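Local coordinates for protein polyguluronate lyase (Corynebacterium sp., PDB 1UAI) that probably cleaves poly(alpha-L-guluronate), the guluronate-rich part of alginate, as a lyase built on a jellyroll beta-sandwich, at residues A86-T91 with F162-G167; G166-V171 with T180-S185. All coordinates share one frame; numbering follows the deposited sequence.

Overall arrangement
Following the chain from its N terminus, 86-91 comes first, in the loop after strand 84-85 and before strand 95-105. Interaction 1 brings this loop against 162-167, the end of strand 158-165 and the turn beyond it, and so closes a long excursion of 70 residues, 43 of them in strands. Interaction 2 closes a much shorter loop, the hairpin of strands 168-173 and 176-182, by joining 166-171 to 180-185. The two neither nest nor cross: they follow one another and share Gly166 and Gly167. Their centres lie about 7 Å apart, and together they tie the 86-91 loop to three consecutive strands at one side of the seven-stranded sheet.

Interaction 1: residues A86-T91 with F162-G167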
loop_
_atom_site.group_PDB
_atom_site.type_symbol
_atom_site.label_atom_id
_atom_site.label_comp_id
_atom_site.label_asym_id
_atom_site.label_seq_id
_atom_site.Cartn_x
_atom_site.Cartn_y
_atom_site.Cartn_z
ATOM N N ALA A 86 9.705 2.227 11.146
ATOM C CA ALA A 86 10.846 1.628 10.475
ATOM C C ALA A 86 11.554 2.714 9.677
ATOM O O ALA A 86 10.923 3.641 9.168
ATOM C CB ALA A 86 10.387 0.510 9.551
ATOM N N SER A 87 12.872 2.589 9.588
ATOM C CA SER A 87 13.709 3.528 8.858
ATOM C C SER A 87 14.992 2.790 8.507
ATOM O O SER A 87 15.785 2.466 9.392
ATOM C CB SER A 87 14.030 4.738 9.735
ATOM O OG SER A 87 14.917 5.619 9.068
ATOM N N TRP A 88 15.203 2.511 7.226
ATOM C CA TRP A 88 16.404 1.795 6.832
ATOM C C TRP A 88 17.146 2.391 5.645
ATOM O O TRP A 88 16.601 3.167 4.853
ATOM C CB TRP A 88 16.095 0.311 6.574
ATOM C CG TRP A 88 14.790 0.046 5.886
ATOM C CD1 TRP A 88 13.582 -0.193 6.480
ATOM C CD2 TRP A 88 14.557 0.007 4.473
ATOM N NE1 TRP A 88 12.613 -0.380 5.525
ATOM C CE2 TRP A 88 13.183 -0.262 4.285
ATOM C CE3 TRP A 88 15.375 0.173 3.348
ATOM C CZ2 TRP A 88 12.606 -0.366 3.015
ATOM C CZ3 TRP A 88 14.801 0.069 2.083
ATOM C CH2 TRP A 88 13.427 -0.199 1.929
ATOM N N SER A 89 18.412 2.005 5.548
ATOM C CA SER A 89 19.327 2.465 4.517
ATOM C C SER A 89 19.211 1.707 3.205
ATOM O O SER A 89 18.882 0.525 3.185
ATOM C CB SER A 89 20.760 2.345 5.040
ATOM O OG SER A 89 21.709 2.523 4.005
ATOM N N ALA A 90 19.495 2.396 2.105
ATOM C CA ALA A 90 19.457 1.774 0.790
ATOM C C ALA A 90 20.868 1.348 0.378
ATOM O O ALA A 90 21.039 0.608 -0.589
ATOM C CB ALA A 90 18.885 2.749 -0.237
ATOM N N THR A 91 21.872 1.806 1.126
ATOM C CA THR A 91 23.272 1.496 0.829
ATOM C C THR A 91 23.935 0.541 1.821
ATOM O O THR A 91 25.100 0.170 1.656
ATOM C CB THR A 91 24.118 2.781 0.770
ATOM O OG1 THR A 91 24.004 3.486 2.012
ATOM C CG2 THR A 91 23.646 3.680 -0.362
ATOM N N PHE A 162 10.123 -6.097 -3.604
ATOM C CA PHE A 162 11.097 -5.015 -3.616
ATOM C C PHE A 162 12.325 -5.579 -2.908
ATOM O O PHE A 162 12.198 -6.172 -1.835
ATOM C CB PHE A 162 10.656 -3.819 -2.768
ATOM C CG PHE A 162 9.540 -3.000 -3.344
ATOM C CD1 PHE A 162 9.723 -2.237 -4.492
ATOM C CD2 PHE A 162 8.329 -2.910 -2.667
ATOM C CE1 PHE A 162 8.714 -1.387 -4.950
ATOM C CE2 PHE A 162 7.318 -2.067 -3.114
ATOM C CZ PHE A 162 7.509 -1.302 -4.257
ATOM N N VAL A 163 13.501 -5.405 -3.499
ATOM C CA VAL A 163 14.741 -5.828 -2.855
ATOM C C VAL A 163 15.664 -4.623 -2.963
ATOM O O VAL A 163 16.001 -4.189 -4.065
ATOM C CB VAL A 163 15.411 -7.036 -3.546
ATOM C CG1 VAL A 163 16.717 -7.375 -2.833
ATOM C CG2 VAL A 163 14.487 -8.238 -3.518
ATOM N N VAL A 164 16.042 -4.068 -1.817
ATOM C CA VAL A 164 16.916 -2.905 -1.789
ATOM C C VAL A 164 18.258 -3.263 -1.172
ATOM O O VAL A 164 18.321 -3.798 -0.063
ATOM C CB VAL A 164 16.298 -1.747 -0.971
ATOM C CG1 VAL A 164 17.145 -0.491 -1.135
ATOM C CG2 VAL A 164 14.868 -1.496 -1.414
ATOM N N SER A 165 19.327 -2.976 -1.906
ATOM C CA SER A 165 20.681 -3.243 -1.437
ATOM C C SER A 165 21.677 -2.576 -2.376
ATOM O O SER A 165 21.391 -2.386 -3.556
ATOM C CB SER A 165 20.946 -4.752 -1.387
ATOM O OG SER A 165 20.895 -5.327 -2.679
ATOM N N GLY A 166 22.835 -2.204 -1.841
ATOM C CA GLY A 166 23.868 -1.580 -2.652
ATOM C C GLY A 166 23.460 -0.343 -3.432
ATOM O O GLY A 166 23.978 -0.098 -4.523
ATOM N N GLY A 167 22.541 0.439 -2.877
ATOM C CA GLY A 167 22.094 1.651 -3.542
ATOM C C GLY A 167 21.216 1.406 -4.753
ATOM O O GLY A 167 21.088 2.272 -5.620
#
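Ala90 and Trp88 meet Val164 where a loop of the jellyroll beta-sandwich passes over the end of strand 158-165, a worked example of how one valine can serve two neighbours with its two methyl branches. The apolar contacts come first. Val164 CG1 lies anti to the backbone N (chi1 -172°) and reaches the alanine, 3.8 Å from Ala90 CB and just as near its CA. The other branch, CG2, goes to the six-membered part of the indole, with Val164 CG2 3.8 Å from Trp88 CZ3 and 3.9 Å from Trp88 CH2. It comes to the ring obliquely, and the two side chains cross at about a right angle. At the rim of the contact Thr91 CG2 approaches Gly167 CA at 4.1 Å.

The indole is also fixed from beyond this pair: its NE1 is hydrogen-bonded to Glu77 OE1, and its rings stack with His95 of the sheet strand beside 158-165. Val164 in turn packs on Ile169 and Ile118, so that the contact joins the loop to the interior of the sandwich.

Polar contact between the segments rests on the backbone. The strand gives way after Ser165 to a turn in which Gly166 and Gly167 both have positive phi, a backbone shape that glycine adopts readily, and the turn presents an amide to the loop. A single hydrogen bond follows, from Gly167 N to Ala90 O over 2.7 Å. It is bent, with an N-H...O angle of 149°, and Gly167 N lies tilted 29° from the plane of the Ala90 carbonyl.

Interaction 2: residues G166-V171 with T180-S185; sequences GGKIKV and TISHTS
Ile169 and Ile181 face each other as the hydrogen-bonded pair of an antiparallel beta hairpin, strands 168-173 and 176-182, the latter outermost in the seven-stranded sheet. Two backbone bonds join them, Ile169 N to Ile181 O and Ile181 N to Ile169 O, each 2.8 Å. Beyond the regular strand the pairing runs on through Gly167 O, which takes His183 N at 3.0 Å; the N-H...O angle is nearly straight at 176°, yet the donor stands 50° out of the carbonyl plane.

Apolar contact lies on the face bearing the two isoleucines. Ile169 CD1 extends to His183 CB at 3.6 Å and meets the imidazole obliquely near CG and CD2, while His183 NE2 is hydrogen-bonded to Asn188 OD1. Val125 of the other sheet touches both Ile169 and His183.

On the opposite face, in the non-hydrogen-bonded pairs, two lysines reach across to hydroxyls. Both chains bend at chi2 (near -70° in each), and this turns CD toward the partner strand. Lys168 NZ then gives a hydrogen bond of 2.6 Å to Ser182 OG, and Lys170 NZ one of 2.8 Å to Thr180 OG1, where its CD and CE also lie against the threonine. The hairpin is thus two-sided: apolar toward the sandwich interior, and on its outer face cross-strand bonds in which hydroxyl oxygens accept from what are probably charged ammonium groups.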
loop_
_atom_site.group_PDB
_atom_site.type_symbol
_atom_site.label_atom_id
_atom_site.label_comp_id
_atom_site.label_asym_id
_atom_site.label_seq_id
_atom_site.Cartn_x
_atom_site.Cartn_y
_atom_site.Cartn_z
ATOM N N GLY A 166 22.835 -2.204 -1.841
ATOM C CA GLY A 166 23.868 -1.580 -2.652
ATOM C C GLY A 166 23.460 -0.343 -3.432
ATOM O O GLY A 166 23.978 -0.098 -4.523
ATOM N N GLY A 167 22.541 0.439 -2.877
ATOM C CA GLY A 167 22.094 1.651 -3.542
ATOM C C GLY A 167 21.216 1.406 -4.753
ATOM O O GLY A 167 21.088 2.272 -5.620
ATOM N N LYS A 168 20.606 0.227 -4.813
ATOM C CA LYS A 168 19.738 -0.127 -5.929
ATOM C C LYS A 168 18.459 -0.788 -5.439
ATOM O O LYS A 168 18.471 -1.538 -4.465
ATOM C CB LYS A 168 20.453 -1.099 -6.874
ATOM C CG LYS A 168 21.749 -0.579 -7.474
ATOM C CD LYS A 168 21.493 0.531 -8.476
ATOM C CE LYS A 168 22.783 0.955 -9.158
ATOM N NZ LYS A 168 22.559 2.009 -10.185
ATOM N N ILE A 169 17.358 -0.505 -6.126
ATOM C CA ILE A 169 16.073 -1.104 -5.798
ATOM C C ILE A 169 15.670 -1.991 -6.974
ATOM O O ILE A 169 15.514 -1.507 -8.094
ATOM C CB ILE A 169 14.966 -0.041 -5.606
ATOM C CG1 ILE A 169 15.343 0.929 -4.482
ATOM C CG2 ILE A 169 13.640 -0.734 -5.300
ATOM C CD1 ILE A 169 14.385 2.104 -4.346
ATOM N N LYS A 170 15.529 -3.286 -6.721
ATOM C CA LYS A 170 15.108 -4.235 -7.747
ATOM C C LYS A 170 13.629 -4.496 -7.486
ATOM O O LYS A 170 13.254 -4.851 -6.369
ATOM C CB LYS A 170 15.889 -5.542 -7.618
ATOM C CG LYS A 170 17.388 -5.415 -7.825
ATOM C CD LYS A 170 17.729 -5.189 -9.282
ATOM C CE LYS A 170 19.227 -5.280 -9.516
ATOM N NZ LYS A 170 19.553 -5.222 -10.968
ATOM N N VAL A 171 12.795 -4.318 -8.507
ATOM C CA VAL A 171 11.357 -4.520 -8.359
ATOM C C VAL A 171 10.893 -5.665 -9.253
ATOM O O VAL A 171 11.140 -5.658 -10.460
ATOM C CB VAL A 171 10.580 -3.236 -8.718
ATOM C CG1 VAL A 171 9.130 -3.373 -8.289
ATOM C CG2 VAL A 171 11.228 -2.032 -8.047
ATOM N N THR A 180 15.251 -1.682 -12.240
ATOM C CA THR A 180 16.252 -1.492 -11.202
ATOM C C THR A 180 16.401 0.018 -11.100
ATOM O O THR A 180 16.729 0.684 -12.084
ATOM C CB THR A 180 17.602 -2.129 -11.577
ATOM O OG1 THR A 180 17.427 -3.541 -11.742
ATOM C CG2 THR A 180 18.628 -1.882 -10.481
ATOM N N ILE A 181 16.135 0.552 -9.912
ATOM C CA ILE A 181 16.192 1.985 -9.673
ATOM C C ILE A 181 17.322 2.374 -8.730
ATOM O O ILE A 181 17.472 1.792 -7.658
ATOM C CB ILE A 181 14.847 2.471 -9.080
ATOM C CG1 ILE A 181 13.724 2.216 -10.090
ATOM C CG2 ILE A 181 14.928 3.946 -8.712
ATOM C CD1 ILE A 181 12.332 2.442 -9.538
ATOM N N SER A 182 18.119 3.355 -9.138
ATOM C CA SER A 182 19.216 3.835 -8.308
ATOM C C SER A 182 18.607 4.655 -7.176
ATOM O O SER A 182 17.798 5.551 -7.412
ATOM C CB SER A 182 20.173 4.700 -9.130
ATOM O OG SER A 182 20.809 3.936 -10.139
ATOM N N HIS A 183 18.998 4.340 -5.946
ATOM C CA HIS A 183 18.476 5.031 -4.773
ATOM C C HIS A 183 19.490 4.873 -3.646
ATOM O O HIS A 183 19.795 3.755 -3.236
ATOM C CB HIS A 183 17.138 4.406 -4.375
ATOM C CG HIS A 183 16.448 5.108 -3.248
ATOM N ND1 HIS A 183 16.002 6.409 -3.342
ATOM C CD2 HIS A 183 16.111 4.682 -2.009
ATOM C CE1 HIS A 183 15.419 6.754 -2.208
ATOM N NE2 HIS A 183 15.472 5.724 -1.382
ATOM N N THR A 184 19.999 5.989 -3.134
ATOM C CA THR A 184 21.012 5.943 -2.084
ATOM C C THR A 184 20.645 6.614 -0.765
ATOM O O THR A 184 21.430 6.589 0.182
ATOM C CB THR A 184 22.329 6.569 -2.578
ATOM O OG1 THR A 184 22.097 7.930 -2.963
ATOM C CG2 THR A 184 22.868 5.794 -3.770
ATOM N N SER A 185 19.464 7.215 -0.692
ATOM C CA SER A 185 19.062 7.876 0.542
ATOM C C SER A 185 18.639 6.853 1.587
ATOM O O SER A 185 18.302 5.714 1.257
ATOM C CB SER A 185 17.907 8.843 0.277
ATOM O OG SER A 185 16.736 8.147 -0.109
#